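PDB 2HSJ: putative platelet activating factor from Streptococcus pneumoniae, which is of unknown function but probably acts as an esterase or acylhydrolase of the GDSL-like (SGNH hydrolase) family. Local coordinates for residues S31-N36 / S57-N62. Residues are numbered along the deposited sequence; the frame is centred on the assembly and turned at random.
Sequences SVVEPN and SKTIVN
Lys58 NZ is gripped by several groups: it gives a hydrogen bond to Asn36 OD1 at 2.9 Å, donates to the carbonyl oxygen of Leu213 and forms a salt bridge with Asp87 of the third subunit. The ammonium approaches the Asn36 amide oxygen tilted 32° from the plane of the carbonyl. CG of Asn36 stands anti to its backbone N (chi1 179°). The lysine chain runs extended to CD and then bends at chi3 and chi4 around Asn36 OD1, which lies 3.5 Å from Lys58 CG. Tyr214 adds a cation-pi contact, and Asn36 ND2 makes a weak hydrogen bond to the carboxylate of Asp87 in its own chain, so the amide lies between a cation and a carboxylate, which would probably polarise it.

Between the backbones, Asn36 N donates to Thr59 O over 2.9 Å, lying in the plane of the carbonyl although the angle at the hydrogen is bent to 141°. The methyl CG2 of Thr59 packs against the carbonyl oxygen of Glu34 and the CB of Val33. Further along, Val61 CG2 meets two side chains, Pro35 CB at 3.8 Å and Val33 CG2 at 4.1 Å. Tyr82 also touches all three of these apolar residues, and Gln51 of the second subunit packs on Val33 and Val61. Ser31 OG accepts the backbone N-H of Val33 at 3.1 Å, an ST turn where the chain leaves helix 3-30.

Thr59 and Val61 continue the pairing onto Ile37 of strand 37-41, beside which 60-64 is the outermost strand within the chain. The contact thus joins the entrances of two neighbouring parallel strands in the five-stranded, 2-1-3-4-5 sheet of the alpha/beta SGNH-hydrolase fold.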
ATOM      1  N   SER D  31     -11.328   3.961  -4.807  1.00  9.93           N
ATOM      2  CA  SER D  31      -9.863   4.024  -4.682  1.00  9.67           C
ATOM      3  C   SER D  31      -9.255   2.719  -4.139  1.00  9.87           C
ATOM      4  O   SER D  31      -9.821   2.099  -3.204  1.00 10.49           O
ATOM      5  CB  SER D  31      -9.470   5.157  -3.760  1.00  9.96           C
ATOM      6  OG  SER D  31      -8.078   5.099  -3.494  1.00 10.40           O
ATOM      7  N   VAL D  32      -8.090   2.338  -4.670  1.00  8.51           N
ATOM      8  CA  VAL D  32      -7.413   1.131  -4.210  1.00  9.60           C
ATOM      9  C   VAL D  32      -6.339   1.442  -3.158  1.00  9.85           C
ATOM     10  O   VAL D  32      -5.657   0.516  -2.698  1.00 11.27           O
ATOM     11  CB  VAL D  32      -6.815   0.288  -5.370  1.00  8.78           C
ATOM     12  CG1 VAL D  32      -7.878  -0.041  -6.374  1.00 10.85           C
ATOM     13  CG2 VAL D  32      -5.622   1.001  -6.030  1.00 10.41           C
ATOM     14  N   VAL D  33      -6.182   2.711  -2.776  1.00  9.24           N
ATOM     15  CA  VAL D  33      -5.190   3.050  -1.755  1.00 10.69           C
ATOM     16  C   VAL D  33      -5.892   3.533  -0.492  1.00 10.89           C
ATOM     17  O   VAL D  33      -7.032   4.003  -0.532  1.00 11.85           O
ATOM     18  CB  VAL D  33      -4.163   4.108  -2.242  1.00 11.28           C
ATOM     19  CG1 VAL D  33      -3.439   3.583  -3.469  1.00 10.46           C
ATOM     20  CG2 VAL D  33      -4.847   5.446  -2.558  1.00 11.39           C
ATOM     21  N   GLU D  34      -5.178   3.440   0.629  1.00 10.58           N
ATOM     22  CA  GLU D  34      -5.637   4.003   1.891  1.00 11.33           C
ATOM     23  C   GLU D  34      -4.862   5.288   2.138  1.00 11.20           C
ATOM     24  O   GLU D  34      -3.632   5.252   2.289  1.00 12.99           O
ATOM     25  CB  GLU D  34      -5.348   3.008   3.018  1.00 11.60           C
ATOM     26  CG  GLU D  34      -6.358   1.858   3.052  1.00 12.00           C
ATOM     27  CD  GLU D  34      -7.716   2.253   3.619  1.00 13.24           C
ATOM     28  OE1 GLU D  34      -7.935   3.440   3.939  1.00 13.44           O
ATOM     29  OE2 GLU D  34      -8.584   1.358   3.744  1.00 15.49           O
ATOM     30  N   PRO D  35      -5.545   6.446   2.129  1.00 10.63           N
ATOM     31  CA  PRO D  35      -4.787   7.660   2.393  1.00 10.89           C
ATOM     32  C   PRO D  35      -4.254   7.690   3.816  1.00 11.96           C
ATOM     33  O   PRO D  35      -5.015   7.513   4.751  1.00 13.15           O
ATOM     34  CB  PRO D  35      -5.789   8.797   2.188  1.00 11.99           C
ATOM     35  CG  PRO D  35      -7.110   8.160   1.964  1.00 11.88           C
ATOM     36  CD  PRO D  35      -6.977   6.694   1.833  1.00 10.68           C
ATOM     37  N   ASN D  36      -2.957   7.904   3.955  1.00 11.07           N
ATOM     38  CA  ASN D  36      -2.387   8.184   5.262  1.00 11.24           C
ATOM     39  C   ASN D  36      -2.532   9.671   5.569  1.00 10.74           C
ATOM     40  O   ASN D  36      -2.798  10.066   6.714  1.00 10.59           O
ATOM     41  CB  ASN D  36      -0.929   7.724   5.308  1.00 10.57           C
ATOM     42  CG  ASN D  36      -0.271   8.019   6.643  1.00 12.22           C
ATOM     43  OD1 ASN D  36       0.458   9.014   6.774  1.00 13.20           O
ATOM     44  ND2 ASN D  36      -0.553   7.175   7.667  1.00 11.84           N
ATOM     45  N   SER D  57       6.427   6.522  -0.207  1.00 12.49           N
ATOM     46  CA  SER D  57       6.439   5.583   0.928  1.00 12.64           C
ATOM     47  C   SER D  57       5.273   5.868   1.874  1.00 12.52           C
ATOM     48  O   SER D  57       4.711   4.939   2.461  1.00 13.57           O
ATOM     49  CB  SER D  57       7.790   5.560   1.652  1.00 12.52           C
ATOM     50  OG  SER D  57       8.807   5.072   0.773  1.00 14.13           O
ATOM     51  N   LYS D  58       4.912   7.142   1.992  1.00 12.85           N
ATOM     52  CA  LYS D  58       3.757   7.578   2.764  1.00 12.78           C
ATOM     53  C   LYS D  58       2.719   7.969   1.721  1.00 12.66           C
ATOM     54  O   LYS D  58       2.998   8.811   0.842  1.00 14.25           O
ATOM     55  CB  LYS D  58       4.144   8.800   3.612  1.00 13.18           C
ATOM     56  CG  LYS D  58       3.029   9.373   4.444  1.00 15.10           C
ATOM     57  CD  LYS D  58       3.567  10.436   5.405  1.00 16.97           C
ATOM     58  CE  LYS D  58       4.185   9.851   6.657  1.00 16.48           C
ATOM     59  NZ  LYS D  58       3.168   9.653   7.724  1.00 18.71           N
ATOM     60  N   THR D  59       1.516   7.402   1.822  1.00 12.37           N
ATOM     61  CA  THR D  59       0.473   7.655   0.837  1.00 11.13           C
ATOM     62  C   THR D  59      -0.279   8.935   1.140  1.00 11.25           C
ATOM     63  O   THR D  59      -1.062   9.014   2.105  1.00 11.78           O
ATOM     64  CB  THR D  59      -0.530   6.497   0.723  1.00 11.86           C
ATOM     65  OG1 THR D  59       0.203   5.296   0.454  1.00 12.99           O
ATOM     66  CG2 THR D  59      -1.509   6.727  -0.413  1.00 12.45           C
ATOM     67  N   ILE D  60      -0.047   9.928   0.280  1.00 10.65           N
ATOM     68  CA  ILE D  60      -0.653  11.247   0.404  1.00  9.94           C
ATOM     69  C   ILE D  60      -1.557  11.387  -0.807  1.00  9.81           C
ATOM     70  O   ILE D  60      -1.139  11.207  -1.941  1.00 10.64           O
ATOM     71  CB  ILE D  60       0.422  12.366   0.332  1.00  9.60           C
ATOM     72  CG1 ILE D  60       1.511  12.059   1.377  1.00 11.20           C
ATOM     73  CG2 ILE D  60      -0.257  13.758   0.525  1.00 11.12           C
ATOM     74  CD1 ILE D  60       2.704  13.074   1.447  1.00 12.92           C
ATOM     75  N   VAL D  61      -2.819  11.683  -0.528  1.00  9.02           N
ATOM     76  CA  VAL D  61      -3.820  11.780  -1.590  1.00  9.46           C
ATOM     77  C   VAL D  61      -4.293  13.216  -1.768  1.00  9.75           C
ATOM     78  O   VAL D  61      -4.580  13.921  -0.794  1.00 10.85           O
ATOM     79  CB  VAL D  61      -5.034  10.803  -1.319  1.00  9.25           C
ATOM     80  CG1 VAL D  61      -6.182  10.989  -2.296  1.00 12.41           C
ATOM     81  CG2 VAL D  61      -4.579   9.353  -1.378  1.00 10.69           C
ATOM     82  N   ASN D  62      -4.407  13.628  -3.034  1.00  9.59           N
ATOM     83  CA  ASN D  62      -4.769  14.997  -3.369  1.00  9.19           C
ATOM     84  C   ASN D  62      -6.280  15.130  -3.401  1.00 10.23           C
ATOM     85  O   ASN D  62      -6.969  14.467  -4.195  1.00  9.88           O
ATOM     86  CB  ASN D  62      -4.214  15.329  -4.748  1.00 10.65           C
ATOM     87  CG  ASN D  62      -4.098  16.817  -4.961  1.00 11.62           C
ATOM     88  OD1 ASN D  62      -5.030  17.559  -4.686  1.00 11.52           O
ATOM     89  ND2 ASN D  62      -2.924  17.274  -5.424  1.00 10.52           N
TER